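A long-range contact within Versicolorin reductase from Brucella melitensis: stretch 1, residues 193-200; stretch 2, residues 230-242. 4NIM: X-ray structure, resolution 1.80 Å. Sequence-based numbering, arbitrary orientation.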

ATOM      1  N   SER A 193      -6.284  -1.292   6.445  1.00 16.01           N
ATOM      2  CA  SER A 193      -6.403  -0.639   5.157  1.00 15.94           C
ATOM      3  C   SER A 193      -6.719   0.837   5.264  1.00 15.73           C
ATOM      4  O   SER A 193      -7.499   1.242   6.104  1.00 16.35           O
ATOM      5  CB  SER A 193      -7.552  -1.330   4.350  1.00 16.76           C
ATOM      6  OG  SER A 193      -7.655  -0.701   3.086  1.00 17.88           O
ATOM      7  N   LEU A 194      -6.115   1.617   4.384  1.00 15.66           N
ATOM      8  CA  LEU A 194      -6.415   3.021   4.279  1.00 16.20           C
ATOM      9  C   LEU A 194      -7.005   3.243   2.899  1.00 16.40           C
ATOM     10  O   LEU A 194      -6.336   2.988   1.888  1.00 16.65           O
ATOM     11  CB  LEU A 194      -5.155   3.879   4.498  1.00 16.39           C
ATOM     12  CG  LEU A 194      -5.461   5.374   4.586  1.00 17.45           C
ATOM     13  CD1 LEU A 194      -6.172   5.710   5.889  1.00 17.93           C
ATOM     14  CD2 LEU A 194      -4.156   6.174   4.467  1.00 18.57           C
ATOM     15  N   ASN A 195      -8.262   3.688   2.852  1.00 17.02           N
ATOM     16  CA  ASN A 195      -8.991   3.706   1.590  1.00 17.10           C
ATOM     17  C   ASN A 195      -9.071   5.145   1.113  1.00 17.55           C
ATOM     18  O   ASN A 195      -9.908   5.921   1.578  1.00 17.58           O
ATOM     19  CB  ASN A 195     -10.380   3.079   1.689  1.00 17.83           C
ATOM     20  CG  ASN A 195     -10.327   1.576   1.865  1.00 17.72           C
ATOM     21  OD1 ASN A 195      -9.661   1.083   2.781  1.00 17.13           O
ATOM     22  ND2 ASN A 195     -11.065   0.849   1.025  1.00 18.56           N
ATOM     23  N   ILE A 196      -8.226   5.469   0.156  1.00 17.90           N
ATOM     24  CA  ILE A 196      -7.987   6.862  -0.200  1.00 18.96           C
ATOM     25  C   ILE A 196      -8.747   7.325  -1.412  1.00 20.19           C
ATOM     26  O   ILE A 196      -9.175   6.543  -2.291  1.00 20.08           O
ATOM     27  CB  ILE A 196      -6.470   7.174  -0.383  1.00 19.52           C
ATOM     28  CG1 ILE A 196      -5.848   6.366  -1.530  1.00 20.39           C
ATOM     29  CG2 ILE A 196      -5.718   6.946   0.904  1.00 18.96           C
ATOM     30  CD1 ILE A 196      -4.464   6.863  -1.910  1.00 21.39           C
ATOM     31  N   GLY A 197      -9.004   8.627  -1.405  1.00 21.28           N
ATOM     32  CA  GLY A 197      -9.504   9.346  -2.570  1.00 23.51           C
ATOM     33  C   GLY A 197      -8.418   9.540  -3.616  1.00 24.74           C
ATOM     34  O   GLY A 197      -7.379   8.893  -3.573  1.00 23.93           O
ATOM     35  N   TRP A 198      -8.660  10.447  -4.539  1.00 27.39           N
ATOM     36  CA  TRP A 198      -7.725  10.656  -5.643  1.00 30.62           C
ATOM     37  C   TRP A 198      -6.545  11.535  -5.181  1.00 31.76           C
ATOM     38  O   TRP A 198      -6.721  12.516  -4.448  1.00 29.52           O
ATOM     39  CB  TRP A 198      -8.431  11.308  -6.810  1.00 33.78           C
ATOM     40  CG  TRP A 198      -9.469  10.454  -7.433  1.00 36.16           C
ATOM     41  CD1 TRP A 198     -10.767  10.776  -7.636  1.00 38.04           C
ATOM     42  CD2 TRP A 198      -9.291   9.125  -7.950  1.00 38.18           C
ATOM     43  NE1 TRP A 198     -11.435   9.732  -8.265  1.00 40.38           N
ATOM     44  CE2 TRP A 198     -10.550   8.700  -8.457  1.00 40.37           C
ATOM     45  CE3 TRP A 198      -8.201   8.248  -8.030  1.00 38.28           C
ATOM     46  CZ2 TRP A 198     -10.742   7.441  -9.032  1.00 41.51           C
ATOM     47  CZ3 TRP A 198      -8.401   6.978  -8.598  1.00 39.64           C
ATOM     48  CH2 TRP A 198      -9.660   6.591  -9.082  1.00 40.89           C
ATOM     49  N   MET A 199      -5.353  11.176  -5.616  1.00 35.00           N
ATOM     50  CA  MET A 199      -4.185  11.935  -5.183  1.00 38.84           C
ATOM     51  C   MET A 199      -3.570  12.890  -6.163  1.00 42.97           C
ATOM     52  O   MET A 199      -3.608  12.676  -7.372  1.00 41.75           O
ATOM     53  CB  MET A 199      -3.135  10.995  -4.699  1.00 39.31           C
ATOM     54  CG  MET A 199      -3.605  10.398  -3.376  1.00 39.88           C
ATOM     55  SD  MET A 199      -2.139   9.868  -2.540  1.00 41.88           S
ATOM     56  CE  MET A 199      -1.691   8.641  -3.766  1.00 41.45           C
ATOM     57  N   ALA A 200      -2.949  13.922  -5.570  1.00 47.53           N
ATOM     58  CA  ALA A 200      -2.111  14.856  -6.284  1.00 52.84           C
ATOM     59  C   ALA A 200      -0.905  14.096  -6.847  1.00 56.53           C
ATOM     60  O   ALA A 200      -0.859  13.834  -8.052  1.00 63.79           O
ATOM     61  CB  ALA A 200      -1.672  16.001  -5.361  1.00 52.62           C
TER
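Stretch 2, residues 230-242: RLLDPAKVARAIA

The contact between these two stretches of versicolorin reductase illustrates a common economy in protein folds: a helix packs against a strand through apolar side chains, while the loop leading into that helix is pinned to the loop leaving that strand by a single backbone bridge. No two touching residues are closer than 31 positions in sequence; together the stretches bury 533 Å² of surface.

Residues 193-196 of stretch 1 are strand and the rest leaves it as loop or turn; stretch 2 begins as an extended segment at 230-233, with psi angles between 117° and 161°, and turns helical at P234. The helix runs back along the strand, nearly antiparallel to it: the angle between their N-to-C directions is 159°, and the axes approach to 9.6 Å, a spacing that leaves room for side chains between the two backbones. The register reads accordingly, L194 lying nearest I241, I196 nearest V237 and M199 nearest L232, with CA-CA distances of 7.2, 8.1 and 4.5 Å.

The short last distance marks the bridge. L232 presents both its backbone polar groups to the chain on either side of M199: L232 N donates to W198 O at 2.8 Å, and A200 N donates to L232 O at 3.0 Å. With N-H...acceptor angles of 174° and 170°, both bonds are almost straight. Apolar groups gather around this polar pairing. L231 meets W198 through CD2, 3.7 Å from W198 CB, and its CB lies 4.1 Å from A200 CB. The tryptophan's end leads away, so it is the base of that side chain that makes the contact. M199 CG lies 4.0 Å from L232 CB.

L232 also links the bridge to the strand, and it has the largest area covered by the other stretch, 86 Å². Its CD1 comes within 3.4 Å of G197 N and 4.0 Å of I196 CB. G197 has no side chain; an ideal CB there would sit 3.6 Å from L232 CD1, a tight but not impossible contact, so the closeness of the methyl to the backbone need not depend on the glycine.

At the start of the helix, D233 occupies the N-cap position, its OD1 accepting from A235 N at 3.0 Å. Its CA-to-CB bond points away from stretch 1, so the cap serves the helix rather than the interface. M199 SD reaches P234 CB at 4.5 Å and V237 CG2 at 4.2 Å, joining the bridge region to the first turn.

Farther along, alternation in the strand meets periodicity in the helix. L194 and I196 point toward the helix, whereas S193 and N195 are out of its reach and share a hydrogen bond, S193 OG to N195 OD1 at 2.7 Å. V237 CG1 packs 3.9 Å from I196 CG2 and 3.7 Å from L194 CD2. That same leucine methyl, L194 CD2, touches A240 CB and I241 CG1, each at 3.8 Å, and so gathers three helical residues around one atom.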

ATOM      1  N   ARG A 230      -9.935  19.243  -3.141  1.00 61.72           N
ATOM      2  CA  ARG A 230      -8.616  19.113  -3.745  1.00 56.15           C
ATOM      3  C   ARG A 230      -8.215  17.658  -3.877  1.00 50.45           C
ATOM      4  O   ARG A 230      -8.755  16.767  -3.203  1.00 49.72           O
ATOM      5  CB  ARG A 230      -7.573  19.852  -2.885  1.00 54.46           C
ATOM      6  N   LEU A 231      -7.252  17.404  -4.743  1.00 45.10           N
ATOM      7  CA  LEU A 231      -6.638  16.104  -4.759  1.00 41.15           C
ATOM      8  C   LEU A 231      -5.925  15.933  -3.396  1.00 36.94           C
ATOM      9  O   LEU A 231      -5.575  16.908  -2.763  1.00 36.61           O
ATOM     10  CB  LEU A 231      -5.706  16.008  -5.956  1.00 42.66           C
ATOM     11  CG  LEU A 231      -6.430  16.052  -7.304  1.00 44.55           C
ATOM     12  CD1 LEU A 231      -5.448  16.373  -8.417  1.00 46.70           C
ATOM     13  CD2 LEU A 231      -7.146  14.738  -7.584  1.00 44.91           C
ATOM     14  N   LEU A 232      -5.770  14.707  -2.909  1.00 33.05           N
ATOM     15  CA  LEU A 232      -5.200  14.507  -1.570  1.00 31.48           C
ATOM     16  C   LEU A 232      -3.701  14.762  -1.595  1.00 30.24           C
ATOM     17  O   LEU A 232      -3.012  14.445  -2.581  1.00 31.52           O
ATOM     18  CB  LEU A 232      -5.447  13.088  -1.033  1.00 30.68           C
ATOM     19  CG  LEU A 232      -6.889  12.532  -0.983  1.00 31.13           C
ATOM     20  CD1 LEU A 232      -6.953  11.153  -0.324  1.00 30.41           C
ATOM     21  CD2 LEU A 232      -7.799  13.477  -0.271  1.00 32.24           C
ATOM     22  N   ASP A 233      -3.195  15.283  -0.486  1.00 28.69           N
ATOM     23  CA  ASP A 233      -1.770  15.560  -0.322  1.00 28.76           C
ATOM     24  C   ASP A 233      -1.063  14.279   0.210  1.00 26.75           C
ATOM     25  O   ASP A 233      -1.331  13.841   1.334  1.00 24.58           O
ATOM     26  CB  ASP A 233      -1.615  16.699   0.677  1.00 29.85           C
ATOM     27  CG  ASP A 233      -0.160  17.083   0.921  1.00 31.80           C
ATOM     28  OD1 ASP A 233       0.783  16.363   0.523  1.00 32.25           O
ATOM     29  OD2 ASP A 233       0.044  18.121   1.534  1.00 33.73           O
ATOM     30  N   PRO A 234      -0.130  13.706  -0.580  1.00 26.76           N
ATOM     31  CA  PRO A 234       0.514  12.455  -0.143  1.00 25.55           C
ATOM     32  C   PRO A 234       1.234  12.575   1.217  1.00 25.72           C
ATOM     33  O   PRO A 234       1.335  11.594   1.943  1.00 23.84           O
ATOM     34  CB  PRO A 234       1.519  12.147  -1.264  1.00 27.17           C
ATOM     35  CG  PRO A 234       1.357  13.171  -2.310  1.00 28.99           C
ATOM     36  CD  PRO A 234       0.365  14.198  -1.881  1.00 28.70           C
ATOM     37  N   ALA A 235       1.740  13.767   1.556  1.00 27.68           N
ATOM     38  CA  ALA A 235       2.437  13.949   2.835  1.00 28.63           C
ATOM     39  C   ALA A 235       1.431  13.764   3.985  1.00 27.99           C
ATOM     40  O   ALA A 235       1.753  13.169   5.006  1.00 27.43           O
ATOM     41  CB  ALA A 235       3.131  15.302   2.920  1.00 30.77           C
ATOM     42  N   LYS A 236       0.184  14.188   3.793  1.00 28.17           N
ATOM     43  CA  LYS A 236      -0.830  13.987   4.853  1.00 27.96           C
ATOM     44  C   LYS A 236      -1.334  12.562   4.879  1.00 25.59           C
ATOM     45  O   LYS A 236      -1.524  11.992   5.965  1.00 25.14           O
ATOM     46  CB  LYS A 236      -1.981  14.988   4.742  1.00 29.64           C
ATOM     47  CG  LYS A 236      -1.536  16.456   4.692  1.00 33.64           C
ATOM     48  CD  LYS A 236      -0.544  16.838   5.795  1.00 36.69           C
ATOM     49  CE  LYS A 236      -0.086  18.291   5.720  1.00 40.42           C
ATOM     50  NZ  LYS A 236      -1.261  19.190   5.750  1.00 42.18           N
ATOM     51  N   VAL A 237      -1.519  11.961   3.702  1.00 23.91           N
ATOM     52  CA  VAL A 237      -1.860  10.548   3.637  1.00 22.83           C
ATOM     53  C   VAL A 237      -0.785   9.700   4.344  1.00 21.85           C
ATOM     54  O   VAL A 237      -1.107   8.806   5.127  1.00 20.60           O
ATOM     55  CB  VAL A 237      -2.059  10.030   2.193  1.00 22.48           C
ATOM     56  CG1 VAL A 237      -2.425   8.562   2.216  1.00 21.37           C
ATOM     57  CG2 VAL A 237      -3.139  10.822   1.446  1.00 23.23           C
ATOM     58  N   ALA A 238       0.483  10.033   4.122  1.00 22.58           N
ATOM     59  CA  ALA A 238       1.571   9.317   4.791  1.00 22.36           C
ATOM     60  C   ALA A 238       1.438   9.304   6.310  1.00 22.11           C
ATOM     61  O   ALA A 238       1.787   8.328   6.947  1.00 20.88           O
ATOM     62  CB  ALA A 238       2.921   9.860   4.369  1.00 24.02           C
ATOM     63  N   ARG A 239       0.914  10.376   6.876  1.00 23.47           N
ATOM     64  CA  ARG A 239       0.710  10.476   8.315  1.00 25.22           C
ATOM     65  C   ARG A 239      -0.274   9.445   8.829  1.00 23.41           C
ATOM     66  O   ARG A 239      -0.056   8.855   9.873  1.00 23.70           O
ATOM     67  CB  ARG A 239       0.325  11.902   8.725  1.00 27.76           C
ATOM     68  CG  ARG A 239       1.542  12.838   8.623  1.00 30.83           C
ATOM     69  CD  ARG A 239       1.272  14.274   9.079  1.00 34.68           C
ATOM     70  NE  ARG A 239      -0.117  14.606   8.822  1.00 37.03           N
ATOM     71  CZ  ARG A 239      -0.684  15.794   9.044  1.00 39.36           C
ATOM     72  NH1 ARG A 239       0.042  16.832   9.485  1.00 42.43           N
ATOM     73  NH2 ARG A 239      -1.981  15.927   8.781  1.00 38.10           N
ATOM     74  N   ALA A 240      -1.334   9.208   8.079  1.00 20.49           N
ATOM     75  CA  ALA A 240      -2.325   8.198   8.452  1.00 19.56           C
ATOM     76  C   ALA A 240      -1.719   6.801   8.339  1.00 19.39           C
ATOM     77  O   ALA A 240      -1.950   5.929   9.172  1.00 19.18           O
ATOM     78  CB  ALA A 240      -3.549   8.340   7.559  1.00 19.95           C
ATOM     79  N   ILE A 241      -0.908   6.600   7.318  1.00 18.96           N
ATOM     80  CA  ILE A 241      -0.195   5.348   7.171  1.00 18.97           C
ATOM     81  C   ILE A 241       0.731   5.106   8.351  1.00 20.15           C
ATOM     82  O   ILE A 241       0.745   3.991   8.929  1.00 19.88           O
ATOM     83  CB  ILE A 241       0.581   5.310   5.834  1.00 18.87           C
ATOM     84  CG1 ILE A 241      -0.428   5.237   4.646  1.00 18.46           C
ATOM     85  CG2 ILE A 241       1.516   4.099   5.776  1.00 19.08           C
ATOM     86  CD1 ILE A 241       0.224   5.337   3.288  1.00 18.65           C
ATOM     87  N   ALA A 242       1.546   6.106   8.699  1.00 21.02           N
ATOM     88  CA  ALA A 242       2.397   5.986   9.856  1.00 21.42           C
ATOM     89  C   ALA A 242       1.655   5.602  11.144  1.00 21.36           C
ATOM     90  O   ALA A 242       2.136   4.728  11.918  1.00 22.04           O
ATOM     91  CB  ALA A 242       3.218   7.258  10.052  1.00 22.49           C
TER